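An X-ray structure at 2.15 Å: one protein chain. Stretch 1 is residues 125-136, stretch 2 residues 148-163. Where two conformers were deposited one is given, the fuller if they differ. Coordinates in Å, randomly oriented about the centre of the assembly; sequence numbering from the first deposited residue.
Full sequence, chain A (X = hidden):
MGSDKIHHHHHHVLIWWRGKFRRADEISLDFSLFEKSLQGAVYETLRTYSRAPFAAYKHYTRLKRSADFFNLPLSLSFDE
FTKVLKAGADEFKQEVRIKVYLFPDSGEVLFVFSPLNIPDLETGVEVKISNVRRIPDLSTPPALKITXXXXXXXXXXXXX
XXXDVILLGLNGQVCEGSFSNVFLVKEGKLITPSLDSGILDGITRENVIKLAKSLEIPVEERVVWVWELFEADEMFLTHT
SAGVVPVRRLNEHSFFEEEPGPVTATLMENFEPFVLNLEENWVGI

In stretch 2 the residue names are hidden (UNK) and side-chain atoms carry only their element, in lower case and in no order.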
# COMPACT_ATOMS: atom_id res chain seq x y z
N VAL A 125 -28.00 -16.42 4.93
CA VAL A 125 -26.84 -17.23 4.57
C VAL A 125 -25.66 -16.90 5.49
O VAL A 125 -25.70 -15.91 6.24
CB VAL A 125 -26.44 -17.01 3.07
CG1 VAL A 125 -27.62 -17.35 2.13
CG2 VAL A 125 -25.91 -15.57 2.82
N GLU A 126 -24.67 -17.79 5.45
CA GLU A 126 -23.36 -17.60 6.11
C GLU A 126 -22.36 -17.05 5.09
O GLU A 126 -22.31 -17.52 3.96
CB GLU A 126 -22.81 -18.94 6.63
CG GLU A 126 -21.30 -18.96 7.04
CD GLU A 126 -21.02 -18.35 8.42
OE1 GLU A 126 -21.90 -18.43 9.29
OE2 GLU A 126 -19.92 -17.83 8.64
N VAL A 127 -21.57 -16.06 5.49
CA VAL A 127 -20.47 -15.53 4.68
C VAL A 127 -19.23 -15.46 5.57
O VAL A 127 -19.33 -15.43 6.82
CB VAL A 127 -20.76 -14.13 4.04
CG1 VAL A 127 -22.00 -14.18 3.19
CG2 VAL A 127 -20.93 -13.06 5.10
N LYS A 128 -18.06 -15.45 4.95
CA LYS A 128 -16.81 -15.33 5.69
C LYS A 128 -15.89 -14.33 5.03
O LYS A 128 -15.95 -14.16 3.81
CB LYS A 128 -16.12 -16.69 5.79
CG LYS A 128 -16.86 -17.66 6.63
CD LYS A 128 -16.23 -19.02 6.65
CE LYS A 128 -17.11 -19.98 7.42
NZ LYS A 128 -16.37 -21.22 7.72
N ILE A 129 -15.04 -13.67 5.82
CA ILE A 129 -13.97 -12.80 5.27
C ILE A 129 -13.00 -13.67 4.44
O ILE A 129 -12.51 -14.70 4.91
CB ILE A 129 -13.18 -12.01 6.40
CG1 ILE A 129 -14.12 -11.15 7.25
CG2 ILE A 129 -12.10 -11.10 5.81
CD1 ILE A 129 -14.98 -10.14 6.45
N SER A 130 -12.75 -13.27 3.20
CA SER A 130 -11.80 -13.96 2.31
C SER A 130 -10.34 -13.70 2.73
O SER A 130 -10.02 -12.65 3.31
CB SER A 130 -12.00 -13.41 0.90
OG SER A 130 -11.15 -13.99 -0.05
N ASN A 131 -9.46 -14.65 2.39
CA ASN A 131 -7.99 -14.49 2.50
C ASN A 131 -7.38 -13.82 1.30
O ASN A 131 -6.17 -13.69 1.26
CB ASN A 131 -7.26 -15.83 2.61
CG ASN A 131 -7.62 -16.59 3.83
OD1 ASN A 131 -7.84 -16.03 4.92
ND2 ASN A 131 -7.66 -17.92 3.69
N VAL A 132 -8.20 -13.46 0.32
CA VAL A 132 -7.79 -12.79 -0.87
C VAL A 132 -8.29 -11.34 -0.81
O VAL A 132 -9.49 -11.10 -0.60
CB VAL A 132 -8.39 -13.51 -2.10
CG1 VAL A 132 -7.96 -12.82 -3.37
CG2 VAL A 132 -7.96 -14.99 -2.10
N ARG A 133 -7.36 -10.38 -0.97
CA ARG A 133 -7.71 -8.97 -1.06
C ARG A 133 -8.01 -8.63 -2.50
O ARG A 133 -7.41 -9.16 -3.41
CB ARG A 133 -6.61 -8.05 -0.54
CG ARG A 133 -6.24 -8.21 0.91
CD ARG A 133 -7.40 -7.90 1.83
NE ARG A 133 -7.00 -8.14 3.21
CZ ARG A 133 -6.57 -7.22 4.08
NH1 ARG A 133 -6.50 -5.92 3.77
NH2 ARG A 133 -6.19 -7.62 5.29
N ARG A 134 -8.97 -7.73 -2.69
CA ARG A 134 -9.34 -7.23 -4.01
C ARG A 134 -8.15 -6.53 -4.66
O ARG A 134 -7.45 -5.76 -4.01
CB ARG A 134 -10.51 -6.25 -3.86
CG ARG A 134 -11.23 -5.90 -5.15
CD ARG A 134 -12.17 -7.01 -5.53
NE ARG A 134 -13.18 -6.59 -6.49
CZ ARG A 134 -13.25 -6.93 -7.77
NH1 ARG A 134 -12.35 -7.70 -8.35
NH2 ARG A 134 -14.26 -6.48 -8.50
N ILE A 135 -7.91 -6.81 -5.96
CA ILE A 135 -6.77 -6.24 -6.67
C ILE A 135 -7.01 -4.74 -6.79
O ILE A 135 -8.13 -4.31 -7.15
CB ILE A 135 -6.58 -6.84 -8.11
CG1 ILE A 135 -6.28 -8.34 -8.04
CG2 ILE A 135 -5.47 -6.07 -8.86
CD1 ILE A 135 -6.24 -9.05 -9.45
N PRO A 136 -5.98 -3.93 -6.46
CA PRO A 136 -6.16 -2.48 -6.49
C PRO A 136 -6.10 -1.95 -7.92
O PRO A 136 -5.55 -2.60 -8.80
CB PRO A 136 -4.97 -1.97 -5.64
CG PRO A 136 -3.90 -2.96 -5.87
CD PRO A 136 -4.62 -4.30 -6.01
N UNK A 148 -10.55 -14.91 -15.87
CA UNK A 148 -9.32 -15.33 -15.21
C UNK A 148 -8.75 -14.44 -14.15
O UNK A 148 -7.69 -14.76 -13.62
N UNK A 149 -9.39 -13.30 -13.83
CA UNK A 149 -8.83 -12.39 -12.83
C UNK A 149 -8.69 -13.13 -11.48
O UNK A 149 -9.63 -13.73 -10.96
c UNK A 149 -11.04 -11.19 -12.16
c UNK A 149 -9.62 -11.09 -12.71
n UNK A 149 -9.79 -7.09 -10.32
n UNK A 149 -10.81 -9.00 -11.13
c UNK A 149 -10.55 -7.70 -11.24
c UNK A 149 -11.62 -9.80 -12.07
n UNK A 149 -10.98 -7.01 -12.28
N UNK A 150 -7.49 -13.06 -10.93
CA UNK A 150 -7.09 -14.01 -9.91
C UNK A 150 -7.66 -13.71 -8.52
O UNK A 150 -7.75 -14.63 -7.71
c UNK A 150 -5.04 -14.93 -11.15
o UNK A 150 -4.98 -12.86 -9.89
c UNK A 150 -5.56 -14.16 -9.89
N UNK A 151 -8.05 -12.47 -8.23
CA UNK A 151 -8.71 -12.21 -6.93
C UNK A 151 -10.05 -12.98 -6.86
O UNK A 151 -10.31 -13.69 -5.88
c UNK A 151 -9.47 -9.85 -7.73
o UNK A 151 -9.69 -8.64 -7.48
c UNK A 151 -8.89 -10.71 -6.59
o UNK A 151 -9.67 -10.34 -8.88
N UNK A 152 -10.86 -12.85 -7.89
CA UNK A 152 -12.16 -13.52 -7.97
C UNK A 152 -11.98 -15.05 -8.15
O UNK A 152 -12.68 -15.84 -7.50
c UNK A 152 -13.32 -11.41 -8.84
c UNK A 152 -14.36 -13.70 -9.19
c UNK A 152 -13.91 -11.02 -7.43
c UNK A 152 -13.06 -12.91 -9.08
N UNK A 153 -11.05 -15.49 -9.00
CA UNK A 153 -10.81 -16.94 -9.17
C UNK A 153 -10.36 -17.57 -7.85
O UNK A 153 -10.92 -18.58 -7.40
c UNK A 153 -9.32 -18.73 -10.34
c UNK A 153 -10.40 -16.86 -11.67
c UNK A 153 -9.79 -17.23 -10.33
N UNK A 154 -9.37 -16.98 -7.19
CA UNK A 154 -8.88 -17.55 -5.92
C UNK A 154 -9.92 -17.46 -4.80
O UNK A 154 -10.06 -18.38 -4.01
c UNK A 154 -6.39 -17.20 -6.51
c UNK A 154 -6.18 -18.70 -6.64
c UNK A 154 -7.54 -16.93 -5.52
c UNK A 154 -5.08 -16.51 -6.05
N UNK A 155 -10.68 -16.37 -4.74
CA UNK A 155 -11.67 -16.19 -3.67
C UNK A 155 -12.85 -17.16 -3.80
O UNK A 155 -13.33 -17.69 -2.79
c UNK A 155 -12.17 -14.71 -3.61
N UNK A 156 -13.33 -17.38 -5.01
CA UNK A 156 -14.41 -18.34 -5.21
C UNK A 156 -14.03 -19.75 -4.82
O UNK A 156 -14.90 -20.50 -4.41
c UNK A 156 -16.55 -17.16 -8.07
n UNK A 156 -17.07 -15.83 -8.37
n UNK A 156 -17.80 -16.36 -10.48
c UNK A 156 -17.63 -15.48 -9.52
c UNK A 156 -14.91 -18.34 -6.66
n UNK A 156 -18.03 -14.23 -9.71
c UNK A 156 -15.55 -17.05 -7.00
N UNK A 157 -12.76 -20.10 -4.92
CA UNK A 157 -12.30 -21.42 -4.49
C UNK A 157 -12.32 -21.61 -2.97
O UNK A 157 -12.14 -22.72 -2.48
c UNK A 157 -10.87 -21.86 -6.56
c UNK A 157 -9.47 -22.12 -7.08
n UNK A 157 -9.96 -24.53 -8.51
n UNK A 157 -8.96 -23.45 -6.74
c UNK A 157 -10.90 -21.72 -5.04
n UNK A 157 -8.69 -25.71 -7.02
c UNK A 157 -9.21 -24.56 -7.43
N UNK A 158 -12.51 -20.51 -2.24
CA UNK A 158 -12.65 -20.52 -0.78
C UNK A 158 -14.08 -20.76 -0.31
O UNK A 158 -14.30 -20.93 0.88
o UNK A 158 -9.13 -17.37 0.55
c UNK A 158 -10.32 -17.55 0.25
c UNK A 158 -10.72 -18.89 -0.38
c UNK A 158 -12.19 -19.19 -0.19
o UNK A 158 -11.19 -16.69 0.42
N UNK A 159 -15.06 -20.77 -1.20
CA UNK A 159 -16.44 -20.93 -0.78
C UNK A 159 -16.68 -22.41 -0.51
O UNK A 159 -16.93 -23.16 -1.45
c UNK A 159 -17.44 -20.38 -1.82
c UNK A 159 -17.14 -18.91 -2.17
c UNK A 159 -17.83 -18.45 -3.47
c UNK A 159 -18.85 -20.54 -1.28
N UNK A 160 -16.56 -22.83 0.75
CA UNK A 160 -16.75 -24.22 1.15
C UNK A 160 -17.93 -24.35 2.12
O UNK A 160 -18.94 -24.95 1.78
c UNK A 160 -15.45 -24.87 1.73
c UNK A 160 -14.29 -24.68 0.80
c UNK A 160 -15.66 -26.34 1.94
N UNK A 161 -17.82 -23.83 3.34
CA UNK A 161 -18.98 -23.87 4.23
C UNK A 161 -19.56 -22.48 4.43
O UNK A 161 -19.80 -22.03 5.55
o UNK A 161 -17.34 -24.63 7.44
c UNK A 161 -18.73 -24.60 5.56
c UNK A 161 -17.53 -24.11 6.30
o UNK A 161 -16.77 -23.25 5.75
N UNK A 162 -19.80 -21.82 3.31
CA UNK A 162 -20.45 -20.53 3.30
C UNK A 162 -21.06 -20.29 1.92
O UNK A 162 -20.86 -21.07 0.98
c UNK A 162 -19.48 -19.41 3.74
s UNK A 162 -18.05 -19.19 2.70
N UNK A 163 -21.82 -19.23 1.82
CA UNK A 163 -22.47 -18.85 0.58
C UNK A 163 -21.58 -18.03 -0.36
O UNK A 163 -21.56 -18.23 -1.55
c UNK A 163 -24.50 -16.37 -0.74
c UNK A 163 -24.57 -17.65 -0.19
o UNK A 163 -27.11 -16.52 -3.33
c UNK A 163 -23.71 -18.03 0.95
c UNK A 163 -25.53 -18.54 -0.69
c UNK A 163 -25.35 -15.99 -1.79
c UNK A 163 -26.27 -16.89 -2.29
c UNK A 163 -26.37 -18.17 -1.73
O HOH W 1 -9.10 -4.49 -9.63

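Position 148 has no side-chain atoms and nothing of stretch 1 near it: G148. Position 149, at the N-cap, carries three carbons, a nitrogen, then a carbon with two more nitrogens, a guanidinium: R149. One face of it lies under R134 NH1, and a water accepts from R149 NH2 (2.8 Å) and donates to I135 O (2.7 Å). Position 150 has one carbon bearing an oxygen and a carbon, the oxygen 4.0 Å from I135 CD1: T150.

Position 151 shows two carbons, the second carrying two oxygens, so D151. Its OD2 takes a straight hydrogen bond from I135 N (3.0 Å) and a salt bridge from R134 NH1 (3.0 Å), while OD1 accepts from R149 NE (2.9 Å). The carboxylate thus serves both arginines from one side; R134 NH1 and R149 NH2 lie only 3.3 Å apart, two donors that cannot bond each other, and D151 offsets the charge of both.

Position 152 has four carbons forked at the first, one arm two carbons long: I152, its CD1 over one face of the R134 guanidinium. Position 153, one carbon carrying two, stays clear of stretch 1: V153. Position 154 has four carbons forked at the second, hence L154, with CB 4.0 Å from V132 CG2. Position 155 is a single carbon, A155, its CB 3.8 Å from S130 OG.

Positions 156 and 157 each repeat the guanidinium pattern and do not touch stretch 1: R156 and R157. Position 158 has three carbons, the third with two oxygens: E158. Its OE1 accepts from S130 OG (2.7 Å), and N131 N adds weak bonds to both oxygens.

Position 159, four carbons forked at the first with one longer arm, is I159; 160, one carbon carrying two, is V160; neither reaches stretch 1. Position 161, two carbons ending in two oxygens, is D161, whose OD1 forms a salt bridge with K128 NZ (2.9 Å). Position 162 is a carbon then a sulfur: C162, with CB 3.4 Å from E126 O. Position 163 has a carbon and a six-carbon ring bearing an oxygen: Y163. V125 CG1 lies over one ring face, 4.0 Å from the centroid.

The rule here is to spend carboxylates on backbone NH groups as well as on side chains: D151 and E158 each do both, with V132 packed against the helix between them. S130 OG also accepts from V132 N (3.0 Å), steadying the loop. Beyond the helix, Y163 N donates to E126 O (2.8 Å, nearly straight), tying the chain to the strand.

Stretch 2, residues 148-163: GRTDIVLARREIVDCY
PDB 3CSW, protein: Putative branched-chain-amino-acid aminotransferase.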